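Local coordinates for Thg1-like uncharacterized protein (Bacillus thuringiensis, PDB 4KGM), which probably adds nucleotides to the 5' end of tRNA in the 3'-to-5' direction, using a polymerase palm-like catalytic domain that binds ATP and magnesium, at residues 32-37 against 124-129; 58-63 against 106-111; 24-29 against 78-83. All coordinates share one frame; numbering follows the deposited sequence.

Contact 1 of 3, residues 32-37 against 124-129. With ATP (adenosine-5'-triphosphate), chain E.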
loop_
_atom_site.group_PDB
_atom_site.type_symbol
_atom_site.label_atom_id
_atom_site.label_comp_id
_atom_site.label_asym_id
_atom_site.label_seq_id
_atom_site.Cartn_x
_atom_site.Cartn_y
_atom_site.Cartn_z
ATOM N N ALA A 32 -19.474 -6.172 14.145
ATOM C CA ALA A 32 -18.937 -5.208 15.100
ATOM C C ALA A 32 -19.678 -5.270 16.433
ATOM O O ALA A 32 -20.904 -5.152 16.478
ATOM C CB ALA A 32 -18.996 -3.801 14.523
ATOM N N HIS A 33 -18.920 -5.456 17.512
ATOM C CA HIS A 33 -19.468 -5.515 18.866
ATOM C C HIS A 33 -20.609 -6.520 18.989
ATOM O O HIS A 33 -21.670 -6.198 19.523
ATOM C CB HIS A 33 -19.950 -4.133 19.319
ATOM C CG HIS A 33 -18.896 -3.074 19.252
ATOM N ND1 HIS A 33 -17.717 -3.149 19.963
ATOM C CD2 HIS A 33 -18.845 -1.908 18.564
ATOM C CE1 HIS A 33 -16.985 -2.079 19.712
ATOM N NE2 HIS A 33 -17.647 -1.310 18.867
ATOM N N PHE A 34 -20.392 -7.734 18.494
ATOM C CA PHE A 34 -21.440 -8.749 18.523
ATOM C C PHE A 34 -21.550 -9.452 19.874
ATOM O O PHE A 34 -22.245 -10.456 20.010
ATOM C CB PHE A 34 -21.281 -9.743 17.370
ATOM C CG PHE A 34 -22.178 -9.448 16.201
ATOM C CD1 PHE A 34 -22.270 -8.162 15.694
ATOM C CD2 PHE A 34 -22.934 -10.449 15.615
ATOM C CE1 PHE A 34 -23.097 -7.879 14.625
ATOM C CE2 PHE A 34 -23.761 -10.173 14.542
ATOM C CZ PHE A 34 -23.843 -8.886 14.047
ATOM N N HIS A 35 -20.853 -8.916 20.868
ATOM C CA HIS A 35 -20.994 -9.372 22.243
ATOM C C HIS A 35 -22.191 -8.664 22.859
ATOM O O HIS A 35 -22.873 -9.202 23.729
ATOM C CB HIS A 35 -19.729 -9.053 23.041
ATOM C CG HIS A 35 -19.351 -7.604 23.016
ATOM N ND1 HIS A 35 -18.592 -7.050 22.009
ATOM C CD2 HIS A 35 -19.632 -6.595 23.874
ATOM C CE1 HIS A 35 -18.419 -5.762 22.248
ATOM N NE2 HIS A 35 -19.041 -5.460 23.374
ATOM N N THR A 36 -22.432 -7.443 22.389
ATOM C CA THR A 36 -23.546 -6.621 22.841
ATOM C C THR A 36 -24.787 -6.911 22.008
ATOM O O THR A 36 -25.892 -7.038 22.539
ATOM C CB THR A 36 -23.213 -5.122 22.708
ATOM O OG1 THR A 36 -22.062 -4.810 23.501
ATOM C CG2 THR A 36 -24.387 -4.265 23.158
ATOM N N TYR A 37 -24.597 -7.013 20.696
ATOM C CA TYR A 37 -25.696 -7.253 19.771
ATOM C C TYR A 37 -26.365 -8.602 20.020
ATOM O O TYR A 37 -27.582 -8.730 19.893
ATOM C CB TYR A 37 -25.205 -7.168 18.324
ATOM C CG TYR A 37 -26.293 -7.380 17.295
ATOM C CD1 TYR A 37 -27.125 -6.335 16.913
ATOM C CD2 TYR A 37 -26.485 -8.622 16.702
ATOM C CE1 TYR A 37 -28.118 -6.521 15.974
ATOM C CE2 TYR A 37 -27.478 -8.818 15.761
ATOM C CZ TYR A 37 -28.291 -7.764 15.401
ATOM O OH TYR A 37 -29.281 -7.947 14.468
ATOM N N PRO A 124 -31.067 -3.529 17.860
ATOM C CA PRO A 124 -30.406 -2.345 17.303
ATOM C C PRO A 124 -29.734 -2.668 15.971
ATOM O O PRO A 124 -29.681 -3.832 15.572
ATOM C CB PRO A 124 -29.356 -1.997 18.363
ATOM C CG PRO A 124 -29.080 -3.288 19.055
ATOM C CD PRO A 124 -30.383 -4.034 19.064
ATOM N N LEU A 125 -29.228 -1.649 15.290
ATOM C CA LEU A 125 -28.589 -1.852 13.995
ATOM C C LEU A 125 -27.294 -2.648 14.120
ATOM O O LEU A 125 -26.444 -2.346 14.957
ATOM C CB LEU A 125 -28.329 -0.511 13.309
ATOM C CG LEU A 125 -29.588 0.236 12.872
ATOM C CD1 LEU A 125 -29.237 1.587 12.269
ATOM C CD2 LEU A 125 -30.379 -0.612 11.887
ATOM N N ALA A 126 -27.161 -3.673 13.285
ATOM C CA ALA A 126 -25.942 -4.471 13.239
ATOM C C ALA A 126 -24.988 -3.906 12.196
ATOM O O ALA A 126 -25.409 -3.519 11.104
ATOM C CB ALA A 126 -26.268 -5.923 12.929
ATOM N N THR A 127 -23.705 -3.848 12.538
ATOM C CA THR A 127 -22.687 -3.383 11.603
ATOM C C THR A 127 -21.566 -4.405 11.453
ATOM O O THR A 127 -21.387 -5.279 12.303
ATOM C CB THR A 127 -22.092 -2.027 12.026
ATOM O OG1 THR A 127 -21.622 -2.107 13.376
ATOM C CG2 THR A 127 -23.141 -0.929 11.919
ATOM N N PHE A 128 -20.818 -4.289 10.361
ATOM C CA PHE A 128 -19.751 -5.231 10.053
ATOM C C PHE A 128 -18.520 -4.494 9.540
ATOM O O PHE A 128 -18.621 -3.385 9.016
ATOM C CB PHE A 128 -20.209 -6.221 8.978
ATOM C CG PHE A 128 -21.365 -7.085 9.393
ATOM C CD1 PHE A 128 -22.668 -6.627 9.282
ATOM C CD2 PHE A 128 -21.150 -8.366 9.872
ATOM C CE1 PHE A 128 -23.732 -7.423 9.659
ATOM C CE2 PHE A 128 -22.209 -9.167 10.249
ATOM C CZ PHE A 128 -23.501 -8.695 10.143
ATOM N N ASP A 129 -17.355 -5.113 9.691
ATOM C CA ASP A 129 -16.150 -4.606 9.054
ATOM C C ASP A 129 -15.803 -5.540 7.904
ATOM O O ASP A 129 -16.355 -6.635 7.802
ATOM C CB ASP A 129 -14.989 -4.525 10.045
ATOM C CG ASP A 129 -14.203 -5.816 10.133
ATOM O OD1 ASP A 129 -14.820 -6.892 10.286
ATOM O OD2 ASP A 129 -12.961 -5.755 10.039
HETATM P PG ATP E . -15.448 -6.846 17.722
HETATM O O1G ATP E . -14.103 -7.329 18.211
HETATM O O2G ATP E . -15.588 -5.343 17.645
HETATM O O3G ATP E . -15.943 -7.569 16.493
HETATM P PB ATP E . -17.118 -8.736 19.002
HETATM O O1B ATP E . -17.866 -9.026 17.722
HETATM O O2B ATP E . -17.856 -8.821 20.315
HETATM O O3B ATP E . -16.457 -7.269 18.910
HETATM P PA ATP E . -15.961 -11.236 18.623
HETATM O O1A ATP E . -14.783 -12.015 19.156
HETATM O O2A ATP E . -16.269 -11.231 17.145
HETATM O O3A ATP E . -15.840 -9.709 19.112
HETATM O "O5'" ATP E . -17.292 -11.690 19.409
HETATM C "C5'" ATP E . -18.269 -12.518 18.783
HETATM C "C4'" ATP E . -19.476 -12.643 19.705
HETATM O "O4'" ATP E . -20.637 -13.050 18.977
HETATM C "C3'" ATP E . -19.247 -13.676 20.797
HETATM O "O3'" ATP E . -19.135 -13.025 22.066
HETATM C "C2'" ATP E . -20.470 -14.572 20.780
HETATM O "O2'" ATP E . -21.067 -14.623 22.079
HETATM C "C1'" ATP E . -21.423 -13.932 19.782
HETATM N N9 ATP E . -22.089 -14.963 18.944
HETATM C C8 ATP E . -21.602 -15.502 17.810
HETATM N N7 ATP E . -22.464 -16.414 17.292
HETATM C C5 ATP E . -23.534 -16.467 18.104
HETATM C C6 ATP E . -24.811 -17.219 18.144
HETATM N N6 ATP E . -25.124 -18.122 17.183
HETATM N N1 ATP E . -25.653 -16.972 19.172
HETATM C C2 ATP E . -25.355 -16.078 20.132
HETATM N N3 ATP E . -24.217 -15.362 20.160
HETATM C C4 ATP E . -23.283 -15.509 19.191
HETATM O O HOH W 1 -23.234 -4.348 15.718
HETATM O O HOH W 2 -30.483 -5.698 13.652
#
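Tyr-37 and Phe-34 reach from the ATP-binding turn to the chain that leads into strand 128-134. CG of Tyr-37 is anti to the backbone N (chi1 -179°), and the ring beyond it meets Ala-126 through a CH-pi contact: CB lies over one face, toward the rim, 3.9 Å from the Tyr-37 ring centroid. The carbonyl O of Pro-124 sits at the ring edge, near the plane, 3.1 Å from CE1 of Tyr-37. Water 2 accepts from OH of Tyr-37 and donates to O of Pro-124.

CZ of Phe-34 touches CB of Ala-126 and CZ of Phe-128, the latter at 3.9 Å. The two phenyl planes are inclined at 52°, neither stacked nor edge-to-face. CD2 of Tyr-37 lies over one face of the Phe-34 ring, toward its rim. At the other end N of Ala-32 donates a nearly straight bond to O of Thr-127, 2.8 Å long, with the donor tilted from the carbonyl plane. Water 1 links O of Ala-32 to N of Thr-127.

The same turn holds the triphosphate. N of Phe-34 binds O1B of ATP at 2.9 Å, and ND1 of His-35 binds O2B of ATP at 2.6 Å. The backbone bond from His-33 to the gamma phosphate is weak. The residues that hold phosphate and those that pack on 124-129 thus belong to one short turn; Phe-34 does both, through its N and its ring. Phe-112 and Met-116 of helix 97-119 pack on Tyr-37, Phe-112 also meets Phe-128 edge-to-face, and strand 128-134 runs on beside strand 25-31.

Contact 2 of 3, residues 58-63 against 106-111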
loop_
_atom_site.group_PDB
_atom_site.type_symbol
_atom_site.label_atom_id
_atom_site.label_comp_id
_atom_site.label_asym_id
_atom_site.label_seq_id
_atom_site.Cartn_x
_atom_site.Cartn_y
_atom_site.Cartn_z
ATOM N N LYS A 58 -25.599 -16.265 1.406
ATOM C CA LYS A 58 -26.147 -16.511 0.078
ATOM C C LYS A 58 -26.148 -15.219 -0.725
ATOM O O LYS A 58 -25.698 -15.185 -1.868
ATOM C CB LYS A 58 -27.572 -17.061 0.170
ATOM C CG LYS A 58 -27.685 -18.444 0.797
ATOM C CD LYS A 58 -29.133 -18.913 0.800
ATOM C CE LYS A 58 -29.274 -20.312 1.373
ATOM N NZ LYS A 58 -30.684 -20.792 1.303
ATOM N N TYR A 59 -26.655 -14.159 -0.103
ATOM C CA TYR A 59 -26.753 -12.844 -0.727
ATOM C C TYR A 59 -25.393 -12.341 -1.208
ATOM O O TYR A 59 -25.294 -11.700 -2.254
ATOM C CB TYR A 59 -27.366 -11.852 0.263
ATOM C CG TYR A 59 -27.599 -10.462 -0.283
ATOM C CD1 TYR A 59 -28.588 -10.221 -1.228
ATOM C CD2 TYR A 59 -26.844 -9.385 0.165
ATOM C CE1 TYR A 59 -28.809 -8.949 -1.721
ATOM C CE2 TYR A 59 -27.059 -8.108 -0.322
ATOM C CZ TYR A 59 -28.042 -7.895 -1.263
ATOM O OH TYR A 59 -28.258 -6.625 -1.749
ATOM N N LEU A 60 -24.350 -12.641 -0.440
ATOM C CA LEU A 60 -22.993 -12.236 -0.787
ATOM C C LEU A 60 -22.484 -12.995 -2.008
ATOM O O LEU A 60 -21.973 -12.397 -2.955
ATOM C CB LEU A 60 -22.048 -12.456 0.397
ATOM C CG LEU A 60 -22.189 -11.489 1.573
ATOM C CD1 LEU A 60 -21.432 -12.002 2.785
ATOM C CD2 LEU A 60 -21.696 -10.105 1.182
ATOM N N ALA A 61 -22.634 -14.315 -1.980
ATOM C CA ALA A 61 -22.146 -15.168 -3.056
ATOM C C ALA A 61 -22.863 -14.886 -4.372
ATOM O O ALA A 61 -22.282 -15.035 -5.447
ATOM C CB ALA A 61 -22.289 -16.631 -2.674
ATOM N N GLN A 62 -24.123 -14.473 -4.280
ATOM C CA GLN A 62 -24.929 -14.180 -5.459
ATOM C C GLN A 62 -24.514 -12.878 -6.136
ATOM O O GLN A 62 -24.743 -12.694 -7.331
ATOM C CB GLN A 62 -26.413 -14.106 -5.085
ATOM C CG GLN A 62 -27.041 -15.444 -4.736
ATOM C CD GLN A 62 -28.360 -15.300 -3.997
ATOM O OE1 GLN A 62 -28.587 -14.319 -3.285
ATOM N NE2 GLN A 62 -29.239 -16.282 -4.163
ATOM N N ASN A 63 -23.909 -11.974 -5.372
ATOM C CA ASN A 63 -23.616 -10.636 -5.877
ATOM C C ASN A 63 -22.134 -10.306 -6.034
ATOM O O ASN A 63 -21.783 -9.193 -6.422
ATOM C CB ASN A 63 -24.297 -9.575 -5.006
ATOM C CG ASN A 63 -25.793 -9.500 -5.243
ATOM O OD1 ASN A 63 -26.260 -8.757 -6.108
ATOM N ND2 ASN A 63 -26.555 -10.272 -4.473
ATOM N N SER A 106 -20.946 -3.677 3.290
ATOM C CA SER A 106 -22.221 -3.019 3.029
ATOM C C SER A 106 -23.301 -4.036 2.677
ATOM O O SER A 106 -24.401 -3.999 3.229
ATOM C CB SER A 106 -22.073 -2.004 1.897
ATOM O OG SER A 106 -23.302 -1.356 1.618
ATOM N N MET A 107 -22.979 -4.941 1.757
ATOM C CA MET A 107 -23.912 -5.981 1.340
ATOM C C MET A 107 -24.310 -6.860 2.517
ATOM O O MET A 107 -25.486 -7.178 2.693
ATOM C CB MET A 107 -23.301 -6.849 0.238
ATOM C CG MET A 107 -23.292 -6.206 -1.141
ATOM S SD MET A 107 -22.460 -7.240 -2.364
ATOM C CE MET A 107 -22.732 -6.275 -3.850
ATOM N N ALA A 108 -23.321 -7.250 3.315
ATOM C CA ALA A 108 -23.568 -8.069 4.493
ATOM C C ALA A 108 -24.477 -7.324 5.463
ATOM O O ALA A 108 -25.416 -7.897 6.007
ATOM C CB ALA A 108 -22.256 -8.445 5.167
ATOM N N THR A 109 -24.195 -6.040 5.659
ATOM C CA THR A 109 -24.986 -5.194 6.543
ATOM C C THR A 109 -26.442 -5.087 6.091
ATOM O O THR A 109 -27.362 -5.191 6.905
ATOM C CB THR A 109 -24.381 -3.782 6.637
ATOM O OG1 THR A 109 -23.050 -3.864 7.159
ATOM C CG2 THR A 109 -25.219 -2.895 7.541
ATOM N N ALA A 110 -26.645 -4.888 4.792
ATOM C CA ALA A 110 -27.985 -4.695 4.242
ATOM C C ALA A 110 -28.875 -5.922 4.429
ATOM O O ALA A 110 -29.984 -5.824 4.957
ATOM C CB ALA A 110 -27.906 -4.313 2.768
ATOM N N LYS A 111 -28.383 -7.077 3.995
ATOM C CA LYS A 111 -29.156 -8.310 4.066
ATOM C C LYS A 111 -29.402 -8.751 5.505
ATOM O O LYS A 111 -30.525 -9.112 5.863
ATOM C CB LYS A 111 -28.467 -9.424 3.271
ATOM C CG LYS A 111 -29.165 -10.782 3.338
ATOM C CD LYS A 111 -30.638 -10.692 2.947
ATOM C CE LYS A 111 -30.821 -10.198 1.520
ATOM N NZ LYS A 111 -32.260 -10.003 1.177
#
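Tyr-59 and Lys-111 both send CG anti to the backbone N (chi1 -177° in Tyr-59); bends at chi2 (53°) and chi3 of the lysine then bring its CD and CE to the ring. This is helix-helix packing within the palm-like domain. The axes of segments 58-63 and 106-111, in helices 47-63 and 97-119, make 136° between N-to-C directions and approach to 9.5 Å.

CE of Lys-111 lies over one face of the Tyr-59 ring, toward the rim, in a CH-pi contact 3.9 Å from the ring centroid. CB of Lys-111 comes up to CD2 of Tyr-59 at 3.5 Å. The lysine aliphatic chain therefore does the packing, while NZ forms a salt bridge with Glu-114. O of Met-107 lies at the ring edge, near its plane. ND2 of Asn-63 sits over the opposite ring face from Lys-111 CE, so the ring is held between the two side chains.

Leu-60 uses one branch here: CD2 touches CB of Met-107 at 3.8 Å and also approaches Ala-108. Leu-60 and Ala-108 both also touch Ile-29, which joins the two helices to the sheet. Thr-109 and Ala-110 pack on the second subunit. OG of Ser-106 bonds OG1 of Thr-109 of that subunit, and OG1 of Thr-109 bonds OG of its Ser-106.

Beyond CG the Met-107 chain is extended. Its methyl CE reaches CB of Asn-63 at 3.8 Å. The amide of Asn-63 turns back on its own helix: ND2 donates to O of Tyr-59 at 2.9 Å, in the carbonyl plane and close to the plane of the amide.

Contact 3 of 3, residues 24-29 against 78-83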
loop_
_atom_site.group_PDB
_atom_site.type_symbol
_atom_site.label_atom_id
_atom_site.label_comp_id
_atom_site.label_asym_id
_atom_site.label_seq_id
_atom_site.Cartn_x
_atom_site.Cartn_y
_atom_site.Cartn_z
ATOM N N PRO A 24 -6.041 -16.247 -6.016
ATOM C CA PRO A 24 -7.135 -16.354 -5.043
ATOM C C PRO A 24 -7.280 -15.127 -4.149
ATOM O O PRO A 24 -6.290 -14.632 -3.608
ATOM C CB PRO A 24 -6.728 -17.561 -4.197
ATOM C CG PRO A 24 -5.940 -18.409 -5.124
ATOM C CD PRO A 24 -5.194 -17.455 -6.018
ATOM N N VAL A 25 -8.512 -14.647 -4.006
ATOM C CA VAL A 25 -8.815 -13.534 -3.111
ATOM C C VAL A 25 -9.723 -13.995 -1.972
ATOM O O VAL A 25 -10.714 -14.689 -2.198
ATOM C CB VAL A 25 -9.493 -12.368 -3.866
ATOM C CG1 VAL A 25 -10.088 -11.365 -2.890
ATOM C CG2 VAL A 25 -8.499 -11.690 -4.797
ATOM N N ILE A 26 -9.370 -13.615 -0.748
ATOM C CA ILE A 26 -10.185 -13.927 0.417
ATOM C C ILE A 26 -10.737 -12.653 1.049
ATOM O O ILE A 26 -9.991 -11.711 1.322
ATOM C CB ILE A 26 -9.380 -14.703 1.477
ATOM C CG1 ILE A 26 -8.985 -16.080 0.944
ATOM C CG2 ILE A 26 -10.185 -14.846 2.759
ATOM C CD1 ILE A 26 -10.159 -16.998 0.714
ATOM N N VAL A 27 -12.049 -12.631 1.274
ATOM C CA VAL A 27 -12.693 -11.523 1.968
ATOM C C VAL A 27 -13.325 -12.010 3.267
ATOM O O VAL A 27 -14.141 -12.933 3.257
ATOM C CB VAL A 27 -13.794 -10.884 1.106
ATOM C CG1 VAL A 27 -14.481 -9.762 1.874
ATOM C CG2 VAL A 27 -13.213 -10.364 -0.201
ATOM N N ARG A 28 -12.946 -11.400 4.386
ATOM C CA ARG A 28 -13.572 -11.731 5.662
ATOM C C ARG A 28 -14.395 -10.569 6.217
ATOM O O ARG A 28 -13.939 -9.426 6.261
ATOM C CB ARG A 28 -12.550 -12.220 6.699
ATOM C CG ARG A 28 -13.209 -12.770 7.969
ATOM C CD ARG A 28 -12.257 -13.583 8.841
ATOM N NE ARG A 28 -11.245 -12.757 9.496
ATOM C CZ ARG A 28 -9.948 -12.801 9.213
ATOM N NH1 ARG A 28 -9.496 -13.641 8.291
ATOM N NH2 ARG A 28 -9.098 -12.011 9.858
ATOM N N ILE A 29 -15.616 -10.875 6.624
ATOM C CA ILE A 29 -16.510 -9.893 7.211
ATOM C C ILE A 29 -16.807 -10.307 8.646
ATOM O O ILE A 29 -17.200 -11.429 8.892
ATOM C CB ILE A 29 -17.812 -9.794 6.393
ATOM C CG1 ILE A 29 -17.534 -9.156 5.042
ATOM C CG2 ILE A 29 -18.865 -8.991 7.122
ATOM C CD1 ILE A 29 -18.451 -9.636 3.950
ATOM N N SER A 78 -16.199 -15.572 5.776
ATOM C CA SER A 78 -15.080 -15.606 4.843
ATOM C C SER A 78 -15.560 -15.983 3.448
ATOM O O SER A 78 -16.348 -16.913 3.286
ATOM C CB SER A 78 -14.003 -16.587 5.310
ATOM O OG SER A 78 -13.333 -16.104 6.460
ATOM N N ILE A 79 -15.082 -15.255 2.444
ATOM C CA ILE A 79 -15.484 -15.498 1.064
ATOM C C ILE A 79 -14.274 -15.738 0.166
ATOM O O ILE A 79 -13.347 -14.924 0.130
ATOM C CB ILE A 79 -16.293 -14.315 0.506
ATOM C CG1 ILE A 79 -17.444 -13.966 1.453
ATOM C CG2 ILE A 79 -16.805 -14.631 -0.894
ATOM C CD1 ILE A 79 -18.096 -12.635 1.161
ATOM N N LEU A 80 -14.281 -16.859 -0.550
ATOM C CA LEU A 80 -13.223 -17.166 -1.507
ATOM C C LEU A 80 -13.591 -16.666 -2.896
ATOM O O LEU A 80 -14.589 -17.096 -3.478
ATOM C CB LEU A 80 -12.947 -18.670 -1.559
ATOM C CG LEU A 80 -12.105 -19.141 -2.751
ATOM C CD1 LEU A 80 -10.706 -18.544 -2.711
ATOM C CD2 LEU A 80 -12.040 -20.657 -2.813
ATOM N N ILE A 81 -12.776 -15.759 -3.424
ATOM C CA ILE A 81 -12.996 -15.217 -4.759
ATOM C C ILE A 81 -11.843 -15.589 -5.684
ATOM O O ILE A 81 -10.675 -15.405 -5.338
ATOM C CB ILE A 81 -13.129 -13.683 -4.729
ATOM C CG1 ILE A 81 -14.091 -13.249 -3.621
ATOM C CG2 ILE A 81 -13.596 -13.164 -6.077
ATOM C CD1 ILE A 81 -14.191 -11.750 -3.462
ATOM N N THR A 82 -12.174 -16.124 -6.853
ATOM C CA THR A 82 -11.169 -16.421 -7.867
ATOM C C THR A 82 -11.458 -15.615 -9.125
ATOM O O THR A 82 -12.617 -15.399 -9.476
ATOM C CB THR A 82 -11.126 -17.921 -8.223
ATOM O OG1 THR A 82 -12.362 -18.307 -8.836
ATOM C CG2 THR A 82 -10.886 -18.762 -6.979
ATOM N N ASN A 83 -10.403 -15.172 -9.801
ATOM C CA ASN A 83 -10.551 -14.347 -10.993
ATOM C C ASN A 83 -9.707 -14.846 -12.161
ATOM O O ASN A 83 -9.289 -14.062 -13.012
ATOM C CB ASN A 83 -10.191 -12.895 -10.679
ATOM C CG ASN A 83 -8.811 -12.762 -10.064
ATOM O OD1 ASN A 83 -8.069 -13.742 -9.956
ATOM N ND2 ASN A 83 -8.456 -11.547 -9.658
#
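Val-25 and Ile-81 lie side by side and point the same way, with CB of Val-25 4.0 Å from CB of Ile-81. They form a hydrogen-bonded pair in the antiparallel sheet of the palm-like domain, where strand 25-31 runs beside strand 76-81. Val-27 and Ile-79 form the next such pair on the same face. Here CD1 of Ile-81 slants across to CG2 of Val-27 at 3.7 Å: CG1 of Ile-81 is anti to the carbonyl carbon (chi1 -47°), and chi2 of 176° extends CD1 toward the valine. Ile-29 adds its CD1, which meets CD1 of Ile-79. This face packs against helix 97-119, with Ile-100 and Ser-104 on Val-27.

The non-hydrogen-bonded pairs turn to the other face. The side chains of Ile-26 and Leu-80 cross obliquely, with CD1 of Ile-26 3.8 Å from CD1 of Leu-80. CB of Pro-24 touches CD1 of Leu-80. Val-140, Tyr-143 and Phe-144 of helix 140-160 pack there. Arg-28 and Ser-78 follow: CD of Arg-28 passes OG of Ser-78 at 3.6 Å. Both polar ends bind OH of Tyr-143, and the guanidinium also makes a salt bridge to Glu-12 of the second subunit.

Four backbone bonds tie the strands. Two join Val-25 and Ile-81, two join Val-27 and Ile-79, at 2.6 to 2.9 Å between N and O. CA of Ile-26 makes a further C-H...O contact with O of Ile-79.

The chemistry is that of an inner strand pair: N and O of Val-25, Val-27, Ile-79 and Ile-81 pair across the strands, aliphatic side chains pack on both faces, and among the bridged pairs only Arg-28 with Ser-78 has polar side chains.

In the fold
The three contacts belong to one palm-like domain. Contact 3 joins two neighbouring inner strands of the sheet, and strand 25-31 leads from it into the ATP-binding turn of contact 1. Contact 2 packs on the sheet: CD1 of Leu-60 touches CD1 of Ile-79 at 3.8 Å. CD1 of Phe-128 in contact 1 lies 3.5 Å from OG1 of Thr-109 in contact 2. Centres of contacts 2 and 3 are about 13 Å apart, those of contacts 1 and 3 about 22 Å. Only contact 1 holds ATP-pocket residues. Asp-30, between contacts 3 and 1 in the chain, and Asp-75, just before strand 76-81, bind magnesium. The side chain of Ala-108 stays about 13 Å from ATP.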